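Local coordinates for sporulation-control protein spo0M (Bacillus subtilis, PDB 5CL2) that controls expression of spo0A and is required for the cell to pass stage 0 of sporulation, at residues P98-K103 and R125-A130; G102-A107 and E150-Q155; H131-N136 and E232-E237. All blocks are in the same frame, centred on the assembly; numbering follows the deposited sequence.

Interaction 1 of 3, residues P98-K103 and R125-A130; sequences PITVGK and RIFVEA
Thr100 and Val128 exchange two hydrogen bonds, one through the backbone and one through a hydroxyl. Thr100 N donates to Val128 O at 2.7 Å, nearly straight (166° at the hydrogen), and it lies in the carbonyl plane on a lone pair. The same oxygen also receives a CA-H...O contact from Ile99 CA at 3.3 Å. In return Val128 N gives a weak bond to Thr100 OG1 at 3.2 Å. That hydroxyl stands beside its own backbone N (chi1 -72°), while CG2, anti to the N, meets the edge of the Phe127 ring at CD1, 3.9 Å away. The 98-103 loop thus docks on the end of strand 120-128, in the mixed sheet of a chain whose family belongs to the arrestin N-like clan; Thr100 continues the edge on which Ile126 bonds through its backbone to Val106, while Phe127 bonds to Asp19 and Tyr21 on the other edge. Pro98 O faces carbon here, with Val128 CG1 at 3.2 Å. Ile99 N is satisfied outside the pair by Gln167 OE1. Beyond the strand end the contact turns apolar: Ile99 reaches Ala130 with its terminal methyl, CD1 lying 3.7 Å from Ala130 CB.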
loop_
_atom_site.group_PDB
_atom_site.type_symbol
_atom_site.label_atom_id
_atom_site.label_comp_id
_atom_site.label_asym_id
_atom_site.label_seq_id
_atom_site.Cartn_x
_atom_site.Cartn_y
_atom_site.Cartn_z
ATOM N N PRO A 98 10.008 8.838 -0.986
ATOM C CA PRO A 98 11.209 8.612 -1.794
ATOM C C PRO A 98 12.354 9.480 -1.307
ATOM O O PRO A 98 12.126 10.523 -0.679
ATOM C CB PRO A 98 10.796 9.065 -3.193
ATOM C CG PRO A 98 9.340 9.445 -3.095
ATOM C CD PRO A 98 9.062 9.722 -1.676
ATOM N N ILE A 99 13.571 9.038 -1.593
ATOM C CA ILE A 99 14.798 9.748 -1.254
ATOM C C ILE A 99 15.017 10.846 -2.285
ATOM O O ILE A 99 14.800 10.619 -3.480
ATOM C CB ILE A 99 16.005 8.770 -1.225
ATOM C CG1 ILE A 99 15.904 7.845 -0.014
ATOM C CG2 ILE A 99 17.337 9.507 -1.230
ATOM C CD1 ILE A 99 16.665 6.525 -0.197
ATOM N N THR A 100 15.447 12.030 -1.845
ATOM C CA THR A 100 15.614 13.113 -2.800
ATOM C C THR A 100 17.025 13.022 -3.335
ATOM O O THR A 100 17.987 13.484 -2.713
ATOM C CB THR A 100 15.393 14.496 -2.149
ATOM O OG1 THR A 100 14.001 14.679 -1.868
ATOM C CG2 THR A 100 15.841 15.595 -3.082
ATOM N N VAL A 101 17.116 12.465 -4.536
ATOM C CA VAL A 101 18.372 12.259 -5.231
ATOM C C VAL A 101 17.957 12.072 -6.678
ATOM O O VAL A 101 16.804 11.710 -6.945
ATOM C CB VAL A 101 19.159 11.057 -4.696
ATOM C CG1 VAL A 101 18.494 9.749 -5.101
ATOM C CG2 VAL A 101 20.584 11.087 -5.206
ATOM N N GLY A 102 18.876 12.314 -7.607
ATOM C CA GLY A 102 18.542 12.271 -9.016
ATOM C C GLY A 102 17.486 13.299 -9.392
ATOM O O GLY A 102 17.629 14.504 -9.135
ATOM N N LYS A 103 16.422 12.819 -10.021
ATOM C CA LYS A 103 15.364 13.690 -10.506
ATOM C C LYS A 103 14.181 13.859 -9.511
ATOM O O LYS A 103 13.267 14.660 -9.739
ATOM C CB LYS A 103 14.874 13.155 -11.857
ATOM C CG LYS A 103 15.349 13.992 -13.048
ATOM C CD LYS A 103 14.797 13.448 -14.358
ATOM C CE LYS A 103 14.764 14.525 -15.446
ATOM N NZ LYS A 103 16.012 15.322 -15.528
ATOM N N ARG A 125 9.886 22.809 -0.581
ATOM C CA ARG A 125 10.623 21.608 -0.868
ATOM C C ARG A 125 11.269 21.040 0.381
ATOM O O ARG A 125 11.718 21.787 1.245
ATOM C CB ARG A 125 11.642 21.904 -1.930
ATOM C CG ARG A 125 11.014 22.528 -3.153
ATOM C CD ARG A 125 12.050 23.492 -3.645
ATOM N NE ARG A 125 13.292 22.725 -3.758
ATOM C CZ ARG A 125 14.290 23.023 -4.582
ATOM N NH1 ARG A 125 14.227 24.134 -5.297
ATOM N NH2 ARG A 125 15.383 22.264 -4.632
ATOM N N ILE A 126 11.315 19.715 0.478
ATOM C CA ILE A 126 12.168 19.091 1.478
ATOM C C ILE A 126 13.132 18.089 0.860
ATOM O O ILE A 126 12.859 17.469 -0.177
ATOM C CB ILE A 126 11.347 18.406 2.581
ATOM C CG1 ILE A 126 10.477 17.295 2.023
ATOM C CG2 ILE A 126 10.451 19.404 3.255
ATOM C CD1 ILE A 126 9.981 16.344 3.103
ATOM N N PHE A 127 14.314 18.001 1.448
ATOM C CA PHE A 127 15.260 17.016 0.985
ATOM C C PHE A 127 15.028 15.801 1.866
ATOM O O PHE A 127 15.020 15.915 3.097
ATOM C CB PHE A 127 16.698 17.537 1.062
ATOM C CG PHE A 127 16.936 18.770 0.217
ATOM C CD1 PHE A 127 17.143 18.667 -1.150
ATOM C CD2 PHE A 127 16.955 20.033 0.795
ATOM C CE1 PHE A 127 17.350 19.794 -1.923
ATOM C CE2 PHE A 127 17.167 21.168 0.026
ATOM C CZ PHE A 127 17.370 21.048 -1.334
ATOM N N VAL A 128 14.804 14.649 1.233
ATOM C CA VAL A 128 14.589 13.402 1.962
ATOM C C VAL A 128 15.809 12.514 1.840
ATOM O O VAL A 128 16.111 12.006 0.762
ATOM C CB VAL A 128 13.373 12.646 1.445
ATOM C CG1 VAL A 128 13.242 11.324 2.177
ATOM C CG2 VAL A 128 12.118 13.506 1.592
ATOM N N GLU A 129 16.514 12.332 2.949
ATOM C CA GLU A 129 17.756 11.572 2.935
ATOM C C GLU A 129 17.557 10.072 2.964
ATOM O O GLU A 129 16.540 9.589 3.449
ATOM C CB GLU A 129 18.634 11.973 4.111
ATOM C CG GLU A 129 19.130 13.396 4.047
ATOM C CD GLU A 129 20.006 13.716 5.225
ATOM O OE1 GLU A 129 19.516 13.608 6.375
ATOM O OE2 GLU A 129 21.183 14.065 5.002
ATOM N N ALA A 130 18.535 9.339 2.439
ATOM C CA ALA A 130 18.509 7.894 2.574
ATOM C C ALA A 130 18.554 7.494 4.039
ATOM O O ALA A 130 19.413 7.928 4.795
ATOM C CB ALA A 130 19.668 7.254 1.817
#

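Interaction 2 of 3, residues G102-A107 and E150-Q155; sequences GKVEVA and EADCEQ
Val104 holds CG1 anti to its backbone N (chi1 178°) and CG2 beside that N, and this rotation turns both methyls to Cys153, whose SG is beside its own backbone N (chi1 -64°). The sulfur lies 3.9 Å from Val104 CG2 and 4.0 Å from CG1, so it sits almost evenly against the two branches. CG2 also rests on the strand backbone, 3.7 Å from Asp152 CA. Next to this apolar patch, Lys103 crosses Asp152 obliquely, its aliphatic part doing the touching: Lys103 CB is 3.7 Å from Asp152 OD2. The charged ends do not meet, since Lys103 NZ stays 6.4 Å from Asp152 OD2. Both oxygens of that carboxylate are engaged: OD2 forms a salt bridge with Arg63, and OD1 accepts from Cys153 N at 2.8 Å, on its anti side and 22° out of the carboxylate plane. An alanine in place of Asp152 would probably leave Arg63 without this partner and Cys153 N without its side-chain acceptor, and open a gap beside Lys103 CB. No hydrogen bond joins the two segments. Strand 146-155 is an outermost strand of its antiparallel sheet within the chain, and residues 102-107 lead into strand 106-114 of the mixed sheet, so a lead-in to one sheet meets an outer strand of another. At Gly102, where phi is positive, a side chain would run into Ala151 O. The chemistry implies a junction held by van der Waals contact, with the buried acidic group answered by Arg63 and its own strand, while the exposed lysine could add at most a long-range attraction.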
loop_
_atom_site.group_PDB
_atom_site.type_symbol
_atom_site.label_atom_id
_atom_site.label_comp_id
_atom_site.label_asym_id
_atom_site.label_seq_id
_atom_site.Cartn_x
_atom_site.Cartn_y
_atom_site.Cartn_z
ATOM N N GLY A 102 18.876 12.314 -7.607
ATOM C CA GLY A 102 18.542 12.271 -9.016
ATOM C C GLY A 102 17.486 13.299 -9.392
ATOM O O GLY A 102 17.629 14.504 -9.135
ATOM N N LYS A 103 16.422 12.819 -10.021
ATOM C CA LYS A 103 15.364 13.690 -10.506
ATOM C C LYS A 103 14.181 13.859 -9.511
ATOM O O LYS A 103 13.267 14.660 -9.739
ATOM C CB LYS A 103 14.874 13.155 -11.857
ATOM C CG LYS A 103 15.349 13.992 -13.048
ATOM C CD LYS A 103 14.797 13.448 -14.358
ATOM C CE LYS A 103 14.764 14.525 -15.446
ATOM N NZ LYS A 103 16.012 15.322 -15.528
ATOM N N VAL A 104 14.234 13.146 -8.392
ATOM C CA VAL A 104 13.121 13.112 -7.453
ATOM C C VAL A 104 12.961 14.383 -6.607
ATOM O O VAL A 104 13.892 14.819 -5.924
ATOM C CB VAL A 104 13.248 11.926 -6.502
ATOM C CG1 VAL A 104 12.106 11.927 -5.498
ATOM C CG2 VAL A 104 13.290 10.613 -7.298
ATOM N N GLU A 105 11.777 14.980 -6.657
ATOM C CA GLU A 105 11.487 16.065 -5.716
ATOM C C GLU A 105 10.337 15.704 -4.769
ATOM O O GLU A 105 9.341 15.093 -5.170
ATOM C CB GLU A 105 11.175 17.384 -6.461
ATOM C CG GLU A 105 9.779 17.457 -7.103
ATOM C CD GLU A 105 9.362 18.882 -7.530
ATOM O OE1 GLU A 105 9.432 19.810 -6.684
ATOM O OE2 GLU A 105 8.942 19.071 -8.697
ATOM N N VAL A 106 10.510 16.072 -3.504
ATOM C CA VAL A 106 9.470 15.924 -2.493
ATOM C C VAL A 106 9.128 17.308 -1.953
ATOM O O VAL A 106 10.004 18.059 -1.515
ATOM C CB VAL A 106 9.905 15.039 -1.329
ATOM C CG1 VAL A 106 8.833 15.042 -0.252
ATOM C CG2 VAL A 106 10.180 13.627 -1.808
ATOM N N ALA A 107 7.851 17.649 -2.001
ATOM C CA ALA A 107 7.411 18.951 -1.576
ATOM C C ALA A 107 6.312 18.857 -0.518
ATOM O O ALA A 107 5.466 17.974 -0.580
ATOM C CB ALA A 107 6.935 19.756 -2.785
ATOM N N GLU A 150 21.372 6.467 -11.689
ATOM C CA GLU A 150 20.111 7.185 -11.714
ATOM C C GLU A 150 19.224 6.749 -10.572
ATOM O O GLU A 150 19.421 5.689 -9.986
ATOM C CB GLU A 150 19.391 6.962 -13.049
ATOM C CG GLU A 150 19.347 8.221 -13.905
ATOM C CD GLU A 150 18.631 9.357 -13.189
ATOM O OE1 GLU A 150 17.485 9.159 -12.738
ATOM O OE2 GLU A 150 19.252 10.410 -12.983
ATOM N N ALA A 151 18.292 7.610 -10.200
ATOM C CA ALA A 151 17.248 7.249 -9.251
ATOM C C ALA A 151 16.015 8.018 -9.655
ATOM O O ALA A 151 16.110 9.205 -9.988
ATOM C CB ALA A 151 17.643 7.563 -7.833
ATOM N N ASP A 152 14.872 7.353 -9.718
ATOM C CA ASP A 152 13.657 8.092 -10.049
ATOM C C ASP A 152 12.445 7.347 -9.543
ATOM O O ASP A 152 12.526 6.161 -9.213
ATOM C CB ASP A 152 13.543 8.324 -11.562
ATOM C CG ASP A 152 12.849 9.652 -11.914
ATOM O OD1 ASP A 152 12.083 10.197 -11.081
ATOM O OD2 ASP A 152 13.067 10.161 -13.035
ATOM N N CYS A 153 11.320 8.036 -9.460
ATOM C CA CYS A 153 10.079 7.371 -9.081
ATOM C C CYS A 153 9.359 6.911 -10.346
ATOM O O CYS A 153 9.090 7.712 -11.256
ATOM C CB CYS A 153 9.211 8.294 -8.220
ATOM S SG CYS A 153 10.033 8.652 -6.667
ATOM N N GLU A 154 9.091 5.611 -10.409
ATOM C CA GLU A 154 8.565 4.985 -11.610
ATOM C C GLU A 154 7.200 4.393 -11.317
ATOM O O GLU A 154 6.958 3.846 -10.233
ATOM C CB GLU A 154 9.489 3.870 -12.111
ATOM C CG GLU A 154 10.938 4.239 -12.382
ATOM C CD GLU A 154 11.155 5.020 -13.668
ATOM O OE1 GLU A 154 10.474 4.760 -14.686
ATOM O OE2 GLU A 154 12.088 5.838 -13.690
ATOM N N GLN A 155 6.308 4.506 -12.286
ATOM C CA GLN A 155 5.003 3.879 -12.209
ATOM C C GLN A 155 5.158 2.386 -11.868
ATOM O O GLN A 155 5.977 1.692 -12.496
ATOM C CB GLN A 155 4.303 4.047 -13.556
ATOM C CG GLN A 155 3.162 3.111 -13.784
ATOM C CD GLN A 155 2.674 3.154 -15.200
ATOM O OE1 GLN A 155 3.465 3.087 -16.152
ATOM N NE2 GLN A 155 1.364 3.329 -15.360
#

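Interaction 3 of 3, residues H131-N136 and E232-E237; sequences HPWIEN and ELEDTE
Leu233 crosses Trp133 at about a right angle and lies over one face of the indole. Its CB sits over the five-membered ring, 4.2 Å from the centroid and 27° off the normal, a CH-pi contact. CD1 reaches over the same face toward the rim, with Trp133 CE3 at 3.6 Å. On the opposite face of the indole lies His131 CE1, 3.3 Å above the ring plane and likewise offset toward the rim, so the ring is held between a leucine and an imidazole. Trp133 CG stands beside the backbone N (chi1 -56°), under Leu233 CB. Glu234 comes obliquely to the ring's pyrrole side, its CG 3.6 Å from Trp133 NE1, and the carboxylate plane is turned steeply against the ring; its OE1 is bonded to Gln230. One helix turn on from Trp133, Asn136 points its amide across the interface: ND2 donates to Leu233 O at 2.8 Å, with the donor tilted 31° from the carbonyl plane. The bond fastens helix 132-143 to Leu233 of helix 230-234, shortly before helix 236-248. His131 is the N-cap of helix 132-143, its ND1 accepting from Trp133 N at 3.1 Å, and so one imidazole both caps the helix and backs the indole. Leu196 lies against both Trp133 and Leu233, placing the pair over strand 195-202 of the five-stranded antiparallel sheet. The chemistry implies a mixed joint: buried apolar faces supply the packing, and the one amide-to-carbonyl bond gives the two helices a directional link that the packing alone would lack.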
loop_
_atom_site.group_PDB
_atom_site.type_symbol
_atom_site.label_atom_id
_atom_site.label_comp_id
_atom_site.label_asym_id
_atom_site.label_seq_id
_atom_site.Cartn_x
_atom_site.Cartn_y
_atom_site.Cartn_z
ATOM N N HIS A 131 17.608 6.659 4.422
ATOM C CA HIS A 131 17.607 6.050 5.731
ATOM C C HIS A 131 18.881 5.212 5.834
ATOM O O HIS A 131 19.306 4.604 4.849
ATOM C CB HIS A 131 16.330 5.216 5.884
ATOM C CG HIS A 131 16.207 4.479 7.177
ATOM N ND1 HIS A 131 16.939 3.342 7.455
ATOM C CD2 HIS A 131 15.387 4.662 8.236
ATOM C CE1 HIS A 131 16.601 2.883 8.645
ATOM N NE2 HIS A 131 15.659 3.668 9.141
ATOM N N PRO A 132 19.501 5.186 7.019
ATOM C CA PRO A 132 20.772 4.489 7.260
ATOM C C PRO A 132 20.857 3.051 6.723
ATOM O O PRO A 132 21.905 2.706 6.193
ATOM C CB PRO A 132 20.875 4.492 8.782
ATOM C CG PRO A 132 20.203 5.789 9.178
ATOM C CD PRO A 132 19.072 5.981 8.189
ATOM N N TRP A 133 19.823 2.225 6.875
ATOM C CA TRP A 133 19.866 0.873 6.301
ATOM C C TRP A 133 20.028 0.927 4.788
ATOM O O TRP A 133 20.779 0.130 4.211
ATOM C CB TRP A 133 18.608 0.075 6.626
ATOM C CG TRP A 133 18.282 -0.056 8.088
ATOM C CD1 TRP A 133 19.121 0.144 9.145
ATOM C CD2 TRP A 133 17.023 -0.443 8.642
ATOM N NE1 TRP A 133 18.456 -0.084 10.325
ATOM C CE2 TRP A 133 17.164 -0.441 10.044
ATOM C CE3 TRP A 133 15.782 -0.768 8.090
ATOM C CZ2 TRP A 133 16.111 -0.758 10.900
ATOM C CZ3 TRP A 133 14.733 -1.076 8.942
ATOM C CH2 TRP A 133 14.906 -1.075 10.331
ATOM N N ILE A 134 19.301 1.845 4.146
ATOM C CA ILE A 134 19.380 2.001 2.701
ATOM C C ILE A 134 20.765 2.500 2.334
ATOM O O ILE A 134 21.351 2.045 1.357
ATOM C CB ILE A 134 18.329 2.961 2.144
ATOM C CG1 ILE A 134 16.930 2.359 2.261
ATOM C CG2 ILE A 134 18.618 3.282 0.676
ATOM C CD1 ILE A 134 15.816 3.318 1.778
ATOM N N GLU A 135 21.292 3.435 3.113
ATOM C CA GLU A 135 22.619 3.969 2.834
ATOM C C GLU A 135 23.694 2.884 3.013
ATOM O O GLU A 135 24.706 2.870 2.304
ATOM C CB GLU A 135 22.898 5.166 3.740
ATOM C CG GLU A 135 24.137 5.960 3.374
ATOM C CD GLU A 135 24.059 7.394 3.880
ATOM O OE1 GLU A 135 23.533 7.615 5.000
ATOM O OE2 GLU A 135 24.513 8.304 3.155
ATOM N N ASN A 136 23.441 1.951 3.926
ATOM C CA ASN A 136 24.292 0.784 4.088
ATOM C C ASN A 136 24.242 -0.071 2.835
ATOM O O ASN A 136 25.287 -0.498 2.334
ATOM C CB ASN A 136 23.872 -0.055 5.306
ATOM C CG ASN A 136 24.260 0.580 6.636
ATOM O OD1 ASN A 136 24.911 1.625 6.679
ATOM N ND2 ASN A 136 23.835 -0.041 7.731
ATOM N N GLU A 232 20.758 -7.613 10.148
ATOM C CA GLU A 232 21.520 -7.829 8.937
ATOM C C GLU A 232 21.921 -6.492 8.298
ATOM O O GLU A 232 23.068 -6.314 7.866
ATOM C CB GLU A 232 20.716 -8.688 7.953
ATOM C CG GLU A 232 20.055 -9.904 8.597
ATOM C CD GLU A 232 19.326 -10.793 7.603
ATOM O OE1 GLU A 232 18.075 -10.794 7.610
ATOM O OE2 GLU A 232 20.002 -11.495 6.817
ATOM N N LEU A 233 20.987 -5.543 8.261
ATOM C CA LEU A 233 21.245 -4.262 7.610
ATOM C C LEU A 233 22.288 -3.460 8.362
ATOM O O LEU A 233 23.040 -2.694 7.757
ATOM C CB LEU A 233 19.951 -3.448 7.482
ATOM C CG LEU A 233 18.945 -4.022 6.487
ATOM C CD1 LEU A 233 17.538 -3.612 6.845
ATOM C CD2 LEU A 233 19.297 -3.591 5.072
ATOM N N GLU A 234 22.348 -3.632 9.678
ATOM C CA GLU A 234 23.295 -2.841 10.455
ATOM C C GLU A 234 24.680 -3.491 10.627
ATOM O O GLU A 234 25.579 -2.880 11.207
ATOM C CB GLU A 234 22.665 -2.473 11.802
ATOM C CG GLU A 234 21.352 -1.702 11.597
ATOM C CD GLU A 234 20.848 -0.952 12.832
ATOM O OE1 GLU A 234 20.311 -1.601 13.760
ATOM O OE2 GLU A 234 20.972 0.298 12.853
ATOM N N ASP A 235 24.877 -4.709 10.125
ATOM C CA ASP A 235 26.242 -5.239 10.098
ATOM C C ASP A 235 26.722 -5.317 8.652
ATOM O O ASP A 235 26.351 -6.216 7.888
ATOM C CB ASP A 235 26.361 -6.606 10.754
ATOM C CG ASP A 235 27.766 -7.174 10.625
ATOM O OD1 ASP A 235 28.732 -6.373 10.662
ATOM O OD2 ASP A 235 27.901 -8.409 10.478
ATOM N N THR A 236 27.622 -4.398 8.332
ATOM C CA THR A 236 27.889 -3.974 6.968
ATOM C C THR A 236 28.662 -4.995 6.127
ATOM O O THR A 236 28.332 -5.211 4.948
ATOM C CB THR A 236 28.632 -2.613 6.984
ATOM O OG1 THR A 236 29.861 -2.734 7.713
ATOM C CG2 THR A 236 27.768 -1.550 7.657
ATOM N N GLU A 237 29.687 -5.603 6.728
ATOM C CA GLU A 237 30.405 -6.753 6.145
ATOM C C GLU A 237 29.495 -7.838 5.606
ATOM O O GLU A 237 29.485 -8.160 4.390
ATOM C CB GLU A 237 31.329 -7.382 7.183
ATOM C CG GLU A 237 32.268 -6.415 7.860
ATOM C CD GLU A 237 33.074 -7.074 8.967
ATOM O OE1 GLU A 237 32.709 -8.196 9.389
ATOM O OE2 GLU A 237 34.082 -6.473 9.402
#

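How the interactions relate
Interactions 1 and 2 are neighbours, their centres 8 Å apart; they share Gly102 and Lys103 and touch where Pro98 packs on Cys153 and Val101 on Ala151. Strands 106-114 and 120-128, adjacent in the mixed sheet, carry one segment of each. Interaction 3 lies about 18 Å from interaction 1 and 22 Å from interaction 2, centre to centre. Along the chain, interaction 1 closes before interaction 3 opens, while interactions 2 and 3 alternate, strand 146-155 following helix 132-143. Ile99 and Ile134 touch between interactions 1 and 3. The contacts therefore run from the mixed sheet, through the loop after strand 84-92, to the five-stranded antiparallel sheet and the helices lying on it.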